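Local coordinates for protein spondin-1 (Homo sapiens, PDB 2ZOU) that is a secreted glycoprotein of the extracellular matrix that probably acts in cell adhesion, at residues R54-I59 against T104-F109; L58-E63 against G75-I80; Q86-S89 against V93-T96. One frame throughout, in Å; residues are numbered along the deposited sequence. Where two conformers were deposited one is given.

Interaction 1 (R54-I59 against T104-F109); sequences RGFTLI and TRIQVF. With EDO (1,2-ethanediol), chain D.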
loop_
_atom_site.group_PDB
_atom_site.type_symbol
_atom_site.label_atom_id
_atom_site.label_comp_id
_atom_site.label_asym_id
_atom_site.label_seq_id
_atom_site.Cartn_x
_atom_site.Cartn_y
_atom_site.Cartn_z
ATOM N N ARG A 54 -1.415 -7.656 12.740
ATOM C CA ARG A 54 -0.706 -6.974 13.823
ATOM C C ARG A 54 0.327 -6.007 13.259
ATOM O O ARG A 54 0.841 -5.147 13.973
ATOM C CB ARG A 54 -0.059 -7.999 14.753
ATOM C CG ARG A 54 -1.068 -8.742 15.610
ATOM C CD ARG A 54 -0.405 -9.703 16.597
ATOM N NE ARG A 54 0.356 -10.754 15.919
ATOM C CZ ARG A 54 1.684 -10.845 15.907
ATOM N NH1 ARG A 54 2.444 -9.968 16.568
ATOM N NH2 ARG A 54 2.260 -11.836 15.242
ATOM N N GLY A 55 0.628 -6.150 11.978
ATOM C CA GLY A 55 1.572 -5.285 11.288
ATOM C C GLY A 55 1.351 -5.316 9.790
ATOM O O GLY A 55 0.763 -6.256 9.240
ATOM N N PHE A 56 1.813 -4.278 9.111
ATOM C CA PHE A 56 1.665 -4.179 7.658
ATOM C C PHE A 56 2.727 -3.258 7.088
ATOM O O PHE A 56 3.315 -2.437 7.815
ATOM C CB PHE A 56 0.264 -3.683 7.261
ATOM C CG PHE A 56 0.084 -2.202 7.445
ATOM C CD1 PHE A 56 0.332 -1.314 6.404
ATOM C CD2 PHE A 56 -0.268 -1.687 8.691
ATOM C CE1 PHE A 56 0.201 0.057 6.602
ATOM C CE2 PHE A 56 -0.409 -0.329 8.902
ATOM C CZ PHE A 56 -0.173 0.555 7.863
ATOM N N THR A 57 2.957 -3.401 5.788
ATOM C CA THR A 57 3.774 -2.465 5.033
ATOM C C THR A 57 3.049 -2.158 3.742
ATOM O O THR A 57 2.561 -3.062 3.076
ATOM C CB THR A 57 5.144 -3.052 4.688
ATOM O OG1 THR A 57 5.785 -3.510 5.884
ATOM C CG2 THR A 57 6.019 -1.983 4.036
ATOM N N LEU A 58 3.012 -0.884 3.384
ATOM C CA LEU A 58 2.301 -0.426 2.214
ATOM C C LEU A 58 3.189 0.500 1.383
ATOM O O LEU A 58 3.748 1.462 1.924
ATOM C CB LEU A 58 1.019 0.297 2.652
ATOM C CG LEU A 58 0.275 1.107 1.598
ATOM C CD1 LEU A 58 -0.235 0.210 0.500
ATOM C CD2 LEU A 58 -0.858 1.901 2.214
ATOM N N ILE A 59 3.309 0.205 0.079
ATOM C CA ILE A 59 4.121 1.024 -0.849
ATOM C C ILE A 59 3.379 1.290 -2.151
ATOM O O ILE A 59 2.366 0.653 -2.441
ATOM C CB ILE A 59 5.511 0.377 -1.126
ATOM C CG1 ILE A 59 5.338 -1.015 -1.742
ATOM C CG2 ILE A 59 6.334 0.351 0.161
ATOM C CD1 ILE A 59 6.657 -1.699 -2.094
ATOM N N THR A 104 -8.156 -4.564 12.056
ATOM C CA THR A 104 -8.897 -5.147 10.944
ATOM C C THR A 104 -8.976 -4.197 9.739
ATOM O O THR A 104 -9.369 -4.608 8.654
ATOM C CB THR A 104 -10.319 -5.550 11.345
ATOM O OG1 THR A 104 -11.007 -4.395 11.850
ATOM C CG2 THR A 104 -10.286 -6.651 12.414
ATOM N N ARG A 105 -8.594 -2.939 9.954
ATOM C CA ARG A 105 -8.590 -1.954 8.871
ATOM C C ARG A 105 -7.627 -0.837 9.197
ATOM O O ARG A 105 -7.586 -0.363 10.327
ATOM C CB ARG A 105 -10.000 -1.366 8.656
ATOM C CG ARG A 105 -10.089 -0.280 7.556
ATOM C CD ARG A 105 -11.520 0.247 7.382
ATOM N NE ARG A 105 -11.641 1.266 6.325
ATOM C CZ ARG A 105 -11.449 2.567 6.519
ATOM N NH1 ARG A 105 -11.111 3.006 7.724
ATOM N NH2 ARG A 105 -11.592 3.439 5.514
ATOM N N ILE A 106 -6.856 -0.429 8.196
ATOM C CA ILE A 106 -6.169 0.868 8.245
ATOM C C ILE A 106 -6.452 1.644 6.966
ATOM O O ILE A 106 -6.872 1.064 5.950
ATOM C CB ILE A 106 -4.630 0.751 8.497
ATOM C CG1 ILE A 106 -3.920 -0.017 7.378
ATOM C CG2 ILE A 106 -4.362 0.176 9.903
ATOM C CD1 ILE A 106 -3.520 0.856 6.194
ATOM N N GLN A 107 -6.223 2.950 7.013
ATOM C CA GLN A 107 -6.464 3.812 5.850
ATOM C C GLN A 107 -5.405 4.894 5.802
ATOM O O GLN A 107 -4.904 5.322 6.842
ATOM C CB GLN A 107 -7.835 4.486 5.959
ATOM C CG GLN A 107 -8.017 5.211 7.279
ATOM C CD GLN A 107 -9.355 5.892 7.430
ATOM O OE1 GLN A 107 -10.235 5.799 6.574
ATOM N NE2 GLN A 107 -9.518 6.582 8.549
ATOM N N VAL A 108 -5.073 5.312 4.588
ATOM C CA VAL A 108 -4.103 6.384 4.358
ATOM C C VAL A 108 -4.516 7.098 3.075
ATOM O O VAL A 108 -5.221 6.512 2.257
ATOM C CB VAL A 108 -2.684 5.793 4.250
ATOM C CG1 VAL A 108 -2.505 4.984 2.942
ATOM C CG2 VAL A 108 -1.617 6.870 4.448
ATOM N N PHE A 109 -4.112 8.350 2.899
ATOM C CA PHE A 109 -4.254 8.966 1.589
ATOM C C PHE A 109 -3.037 8.661 0.740
ATOM O O PHE A 109 -1.913 8.601 1.248
ATOM C CB PHE A 109 -4.393 10.483 1.697
ATOM C CG PHE A 109 -5.718 10.943 2.228
ATOM C CD1 PHE A 109 -6.906 10.605 1.565
ATOM C CD2 PHE A 109 -5.787 11.731 3.384
ATOM C CE1 PHE A 109 -8.137 11.028 2.057
ATOM C CE2 PHE A 109 -7.030 12.168 3.865
ATOM C CZ PHE A 109 -8.191 11.805 3.197
HETATM C C1 EDO D . 5.275 -7.984 7.229
HETATM O O1 EDO D . 5.888 -7.833 5.943
HETATM C C2 EDO D . 4.300 -6.837 7.461
HETATM O O2 EDO D . 4.985 -5.579 7.354
#

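Interaction 2 (L58-E63 against G75-I80); sequences LIALRE and GTFQII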
loop_
_atom_site.group_PDB
_atom_site.type_symbol
_atom_site.label_atom_id
_atom_site.label_comp_id
_atom_site.label_asym_id
_atom_site.label_seq_id
_atom_site.Cartn_x
_atom_site.Cartn_y
_atom_site.Cartn_z
ATOM N N LEU A 58 3.012 -0.884 3.384
ATOM C CA LEU A 58 2.301 -0.426 2.214
ATOM C C LEU A 58 3.189 0.500 1.383
ATOM O O LEU A 58 3.748 1.462 1.924
ATOM C CB LEU A 58 1.019 0.297 2.652
ATOM C CG LEU A 58 0.275 1.107 1.598
ATOM C CD1 LEU A 58 -0.235 0.210 0.500
ATOM C CD2 LEU A 58 -0.858 1.901 2.214
ATOM N N ILE A 59 3.309 0.205 0.079
ATOM C CA ILE A 59 4.121 1.024 -0.849
ATOM C C ILE A 59 3.379 1.290 -2.151
ATOM O O ILE A 59 2.366 0.653 -2.441
ATOM C CB ILE A 59 5.511 0.377 -1.126
ATOM C CG1 ILE A 59 5.338 -1.015 -1.742
ATOM C CG2 ILE A 59 6.334 0.351 0.161
ATOM C CD1 ILE A 59 6.657 -1.699 -2.094
ATOM N N ALA A 60 3.864 2.272 -2.913
ATOM C CA ALA A 60 3.349 2.564 -4.246
ATOM C C ALA A 60 4.541 2.651 -5.187
ATOM O O ALA A 60 5.395 3.517 -5.002
ATOM C CB ALA A 60 2.600 3.879 -4.235
ATOM N N LEU A 61 4.589 1.766 -6.181
ATOM C CA LEU A 61 5.746 1.644 -7.078
ATOM C C LEU A 61 5.364 1.898 -8.511
ATOM O O LEU A 61 4.301 1.475 -8.963
ATOM C CB LEU A 61 6.331 0.236 -6.996
ATOM C CG LEU A 61 6.874 -0.211 -5.642
ATOM C CD1 LEU A 61 7.472 -1.620 -5.761
ATOM C CD2 LEU A 61 7.927 0.779 -5.131
ATOM N N ARG A 62 6.256 2.538 -9.266
ATOM C CA ARG A 62 6.122 2.512 -10.700
ATOM C C ARG A 62 6.145 1.050 -11.112
ATOM O O ARG A 62 6.928 0.262 -10.564
ATOM C CB ARG A 62 7.294 3.264 -11.333
ATOM C CG ARG A 62 7.256 4.760 -11.036
ATOM C CD ARG A 62 8.217 5.490 -11.952
ATOM N NE ARG A 62 8.357 6.896 -11.598
ATOM C CZ ARG A 62 8.629 7.858 -12.478
ATOM N NH1 ARG A 62 8.762 7.568 -13.766
ATOM N NH2 ARG A 62 8.751 9.115 -12.073
ATOM N N GLU A 63 5.297 0.676 -12.060
ATOM C CA GLU A 63 5.273 -0.714 -12.532
ATOM C C GLU A 63 6.637 -1.218 -13.017
ATOM O O GLU A 63 7.418 -0.466 -13.613
ATOM C CB GLU A 63 4.231 -0.911 -13.630
ATOM C CG GLU A 63 3.800 -2.374 -13.757
ATOM C CD GLU A 63 2.664 -2.597 -14.742
ATOM O OE1 GLU A 63 2.366 -1.674 -15.538
ATOM O OE2 GLU A 63 2.083 -3.709 -14.714
ATOM N N GLY A 75 4.065 8.856 -6.228
ATOM C CA GLY A 75 3.054 9.575 -5.454
ATOM C C GLY A 75 3.527 9.863 -4.046
ATOM O O GLY A 75 4.697 9.634 -3.714
ATOM N N THR A 76 2.598 10.340 -3.221
ATOM C CA THR A 76 2.877 10.772 -1.863
ATOM C C THR A 76 1.788 10.218 -0.946
ATOM O O THR A 76 0.602 10.497 -1.125
ATOM C CB THR A 76 2.855 12.323 -1.776
ATOM O OG1 THR A 76 3.973 12.831 -2.490
ATOM C CG2 THR A 76 2.914 12.834 -0.319
ATOM N N PHE A 77 2.184 9.417 0.031
ATOM C CA PHE A 77 1.259 9.041 1.080
ATOM C C PHE A 77 1.094 10.155 2.104
ATOM O O PHE A 77 2.032 10.907 2.387
ATOM C CB PHE A 77 1.704 7.771 1.781
ATOM C CG PHE A 77 1.602 6.547 0.936
ATOM C CD1 PHE A 77 0.366 5.944 0.678
ATOM C CD2 PHE A 77 2.754 5.962 0.418
ATOM C CE1 PHE A 77 0.277 4.777 -0.098
ATOM C CE2 PHE A 77 2.674 4.802 -0.359
ATOM C CZ PHE A 77 1.450 4.207 -0.618
ATOM N N GLN A 78 -0.107 10.239 2.670
ATOM C CA GLN A 78 -0.407 11.154 3.758
ATOM C C GLN A 78 -1.142 10.421 4.879
ATOM O O GLN A 78 -2.168 9.784 4.642
ATOM C CB GLN A 78 -1.235 12.330 3.264
ATOM C CG GLN A 78 -1.516 13.357 4.363
ATOM C CD GLN A 78 -2.352 14.516 3.893
ATOM O OE1 GLN A 78 -2.957 14.471 2.830
ATOM N NE2 GLN A 78 -2.392 15.571 4.693
ATOM N N ILE A 79 -0.602 10.496 6.088
ATOM C CA ILE A 79 -1.167 9.818 7.239
ATOM C C ILE A 79 -2.520 10.440 7.598
ATOM O O ILE A 79 -2.676 11.661 7.633
ATOM C CB ILE A 79 -0.193 9.887 8.453
ATOM C CG1 ILE A 79 1.147 9.216 8.108
ATOM C CG2 ILE A 79 -0.820 9.311 9.733
ATOM C CD1 ILE A 79 1.081 7.730 7.778
ATOM N N ILE A 80 -3.502 9.577 7.829
ATOM C CA ILE A 80 -4.803 9.996 8.346
ATOM C C ILE A 80 -4.887 9.763 9.862
ATOM O O ILE A 80 -5.254 10.665 10.623
ATOM C CB ILE A 80 -5.940 9.230 7.616
ATOM C CG1 ILE A 80 -5.922 9.546 6.123
ATOM C CG2 ILE A 80 -7.319 9.544 8.237
ATOM C CD1 ILE A 80 -6.858 8.678 5.290
#

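Interaction 3 (Q86-S89 against V93-T96); sequences QFMS and VAVT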
loop_
_atom_site.group_PDB
_atom_site.type_symbol
_atom_site.label_atom_id
_atom_site.label_comp_id
_atom_site.label_asym_id
_atom_site.label_seq_id
_atom_site.Cartn_x
_atom_site.Cartn_y
_atom_site.Cartn_z
ATOM N N GLN A 86 2.361 5.006 10.525
ATOM C CA GLN A 86 3.503 5.928 10.431
ATOM C C GLN A 86 4.359 5.543 9.245
ATOM O O GLN A 86 4.175 4.471 8.670
ATOM C CB GLN A 86 4.350 5.875 11.707
ATOM C CG GLN A 86 5.067 4.539 11.911
ATOM C CD GLN A 86 5.986 4.565 13.114
ATOM O OE1 GLN A 86 5.553 4.836 14.231
ATOM N NE2 GLN A 86 7.268 4.306 12.890
ATOM N N PHE A 87 5.294 6.405 8.866
ATOM C CA PHE A 87 6.290 6.024 7.873
ATOM C C PHE A 87 7.395 5.184 8.499
ATOM O O PHE A 87 7.787 5.421 9.642
ATOM C CB PHE A 87 6.848 7.257 7.160
ATOM C CG PHE A 87 5.840 7.930 6.286
ATOM C CD1 PHE A 87 5.537 7.396 5.036
ATOM C CD2 PHE A 87 5.163 9.063 6.723
ATOM C CE1 PHE A 87 4.586 7.983 4.223
ATOM C CE2 PHE A 87 4.191 9.667 5.907
ATOM C CZ PHE A 87 3.903 9.116 4.660
ATOM N N MET A 88 7.882 4.207 7.733
ATOM C CA MET A 88 8.979 3.322 8.144
ATOM C C MET A 88 10.249 4.120 8.451
ATOM O O MET A 88 10.662 4.934 7.634
ATOM C CB MET A 88 9.313 2.351 7.012
ATOM C CG MET A 88 8.513 1.093 6.927
ATOM S SD MET A 88 9.571 -0.239 6.302
ATOM C CE MET A 88 10.310 -0.738 7.841
ATOM N N SER A 89 10.869 3.856 9.602
ATOM C CA SER A 89 12.110 4.534 10.017
ATOM C C SER A 89 13.233 4.385 8.985
ATOM O O SER A 89 13.977 5.335 8.725
ATOM C CB SER A 89 12.587 4.008 11.382
ATOM O OG SER A 89 11.626 4.266 12.397
ATOM N N VAL A 93 9.438 6.074 2.471
ATOM C CA VAL A 93 8.402 6.057 1.437
ATOM C C VAL A 93 7.358 4.955 1.680
ATOM O O VAL A 93 6.390 4.857 0.937
ATOM C CB VAL A 93 9.027 5.895 0.011
ATOM C CG1 VAL A 93 9.685 7.215 -0.435
ATOM C CG2 VAL A 93 10.012 4.724 -0.050
ATOM N N ALA A 94 7.572 4.143 2.716
ATOM C CA ALA A 94 6.661 3.054 3.071
ATOM C C ALA A 94 5.821 3.404 4.303
ATOM O O ALA A 94 6.330 4.001 5.263
ATOM C CB ALA A 94 7.452 1.762 3.315
ATOM N N VAL A 95 4.534 3.044 4.253
ATOM C CA VAL A 95 3.631 3.180 5.400
ATOM C C VAL A 95 3.623 1.873 6.191
ATOM O O VAL A 95 3.599 0.787 5.612
ATOM C CB VAL A 95 2.172 3.553 4.949
ATOM C CG1 VAL A 95 1.307 3.832 6.154
ATOM C CG2 VAL A 95 2.191 4.793 4.046
ATOM N N THR A 96 3.631 1.968 7.512
ATOM C CA THR A 96 3.641 0.791 8.375
ATOM C C THR A 96 2.816 1.077 9.650
ATOM O O THR A 96 2.317 2.195 9.819
ATOM C CB THR A 96 5.092 0.338 8.684
ATOM O OG1 THR A 96 5.092 -0.976 9.248
ATOM C CG2 THR A 96 5.793 1.320 9.631
#

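Interaction 1 (R54-I59 against T104-F109)
Phe56 lies opposite Ile106 and Leu58 opposite Val108 as two strands from different sheets run in the same general direction, with the CA atoms of Phe56 and Ile106 9.3 Å apart and those of Leu58 and Val108 9.6 Å apart. This spacing is too wide for backbone pairing and is filled by side chains. Strand 55-62 belongs to one sheet of the reeler domain's beta-sandwich and strand 105-111 to the other, and every second residue sends its side chain into the interior. Ile106 lies over one face of the Phe56 ring. Its CG1 sits 4.0 Å from the ring centroid and 18° off the normal, a CH-pi contact displaced toward the rim, while CD1 continues over the ring to 3.8 Å from Phe56 CZ. CG1 stands between the backbone N and the carbonyl carbon (chi1 62°), which places it and CD1 over the ring. Leu58 and Val108 meet tip to tip, with Leu58 CD2 3.6 Å from Val108 CG1. Phe56 and Val108 were each modelled in two conformers, so these details describe one of them. Leu45 touches both Phe56 and Ile106, and Phe77 touches both Leu58 and Val108. Some neighbouring residues on these strands face the other way and are polar: Thr57 OG1 shares a hydrogen bond of 2.7 Å with O2 of an ethanediol, probably from the crystallisation liquor, and Arg105 NH2 donates to Gln107 OE1 at 2.9 Å from above the carbonyl plane. The four side chains that meet between the sheets are buried and wholly hydrocarbon, so dispersion and the exclusion of water join the two layers here.

Interaction 2 (L58-E63 against G75-I80)
Phe77 points an edge of its ring, not a face, at the backbone of strand 55-62. Ile59 C and Ala60 N lie near the ring plane, 3.8 Å from Phe77 CZ and 3.8 Å from Phe77 CE2 respectively, and the methyl CB of Ala60 closes on Phe77 CZ at 3.8 Å. The small methyl probably helps the rim of the ring to come close to the main chain. On the other flank Leu58 crosses the aromatic side chain obliquely, its CD2 3.9 Å from Phe77 CE1, with CG nearly as close. Segments 58-62 and 76-79 run almost antiparallel, at 162°, with axes 8.6 Å apart at closest, but they are not neighbours in one sheet: strand 76-79 is an outermost strand of the four-stranded sheet and strand 55-62 runs through the five-stranded one, so Phe77 bridges the layers of the beta-sandwich. Its CG stands beside its own backbone N and anti to the carbonyl carbon (chi1 -69°), which sends the ring across to the facing layer. Within its own sheet, Trp110 and Val108 of strand 105-111 also touch the ring; from the other sheet comes Phe87.

Interaction 3 (Q86-S89 against V93-T96)
Gln86 and Thr96 form the closely bonded end of this contact, each backbone N donating to the other's carbonyl: Gln86 N reaches Thr96 O at 2.9 Å and Thr96 N reaches Gln86 O at 2.8 Å. One pair further on, Phe87 and Val95 are not hydrogen-bonded to each other, and their CA atoms close to 4.6 Å; Met88 N then bonds to Ala94 O at 2.9 Å. Close packing accompanies this ladder where Met88 crosses Thr96 at about a right angle, its CG 3.8 Å from both Ala94 CB and Thr96 CG2. In the given conformer of Thr96, one of two, OG1 lies anti to the backbone N (chi1 -166°), leaving CG2 toward Met88 CG. The motif is an antiparallel beta hairpin, strands 85-88 and 95-97, whose connecting loop carries Cys91, disulfide-bonded to Cys7. The Phe87 ring slants past Val95, its CE1 4.0 Å from Val95 CG2, and both side chains also touch Phe77. Looser is the partly exposed Gln86 chain, which lies beside Thr96 and points the same way, CG 4.0 Å from Thr96 CG2. Its NE2 makes a weak bond to Phe87 O, whereas Thr96 OG1 is hydrogen-bonded to Phe56 O on the adjoining strand.

In interactions 1 and 2 the touching residues are all buried, and both use Leu58 as a contact residue on strand 55-62, which they join to neighbouring strands of the opposite sheet, 105-111 and 76-79. Both depend on apolar side chains meeting between layers. Interaction 3 is only partly buried and works within a layer, pairing strands 85-88 and 95-97 through their backbones. It adjoins the other two because strand 95-97 is also the neighbour of 55-62: Leu58 N lies 2.8 Å from Val95 O, a probable hydrogen bond. Val95 packs on Phe77 as well, CG2 to Phe77 CG at 3.6 Å, bringing the hairpin's inner side into the same hydrophobic interior.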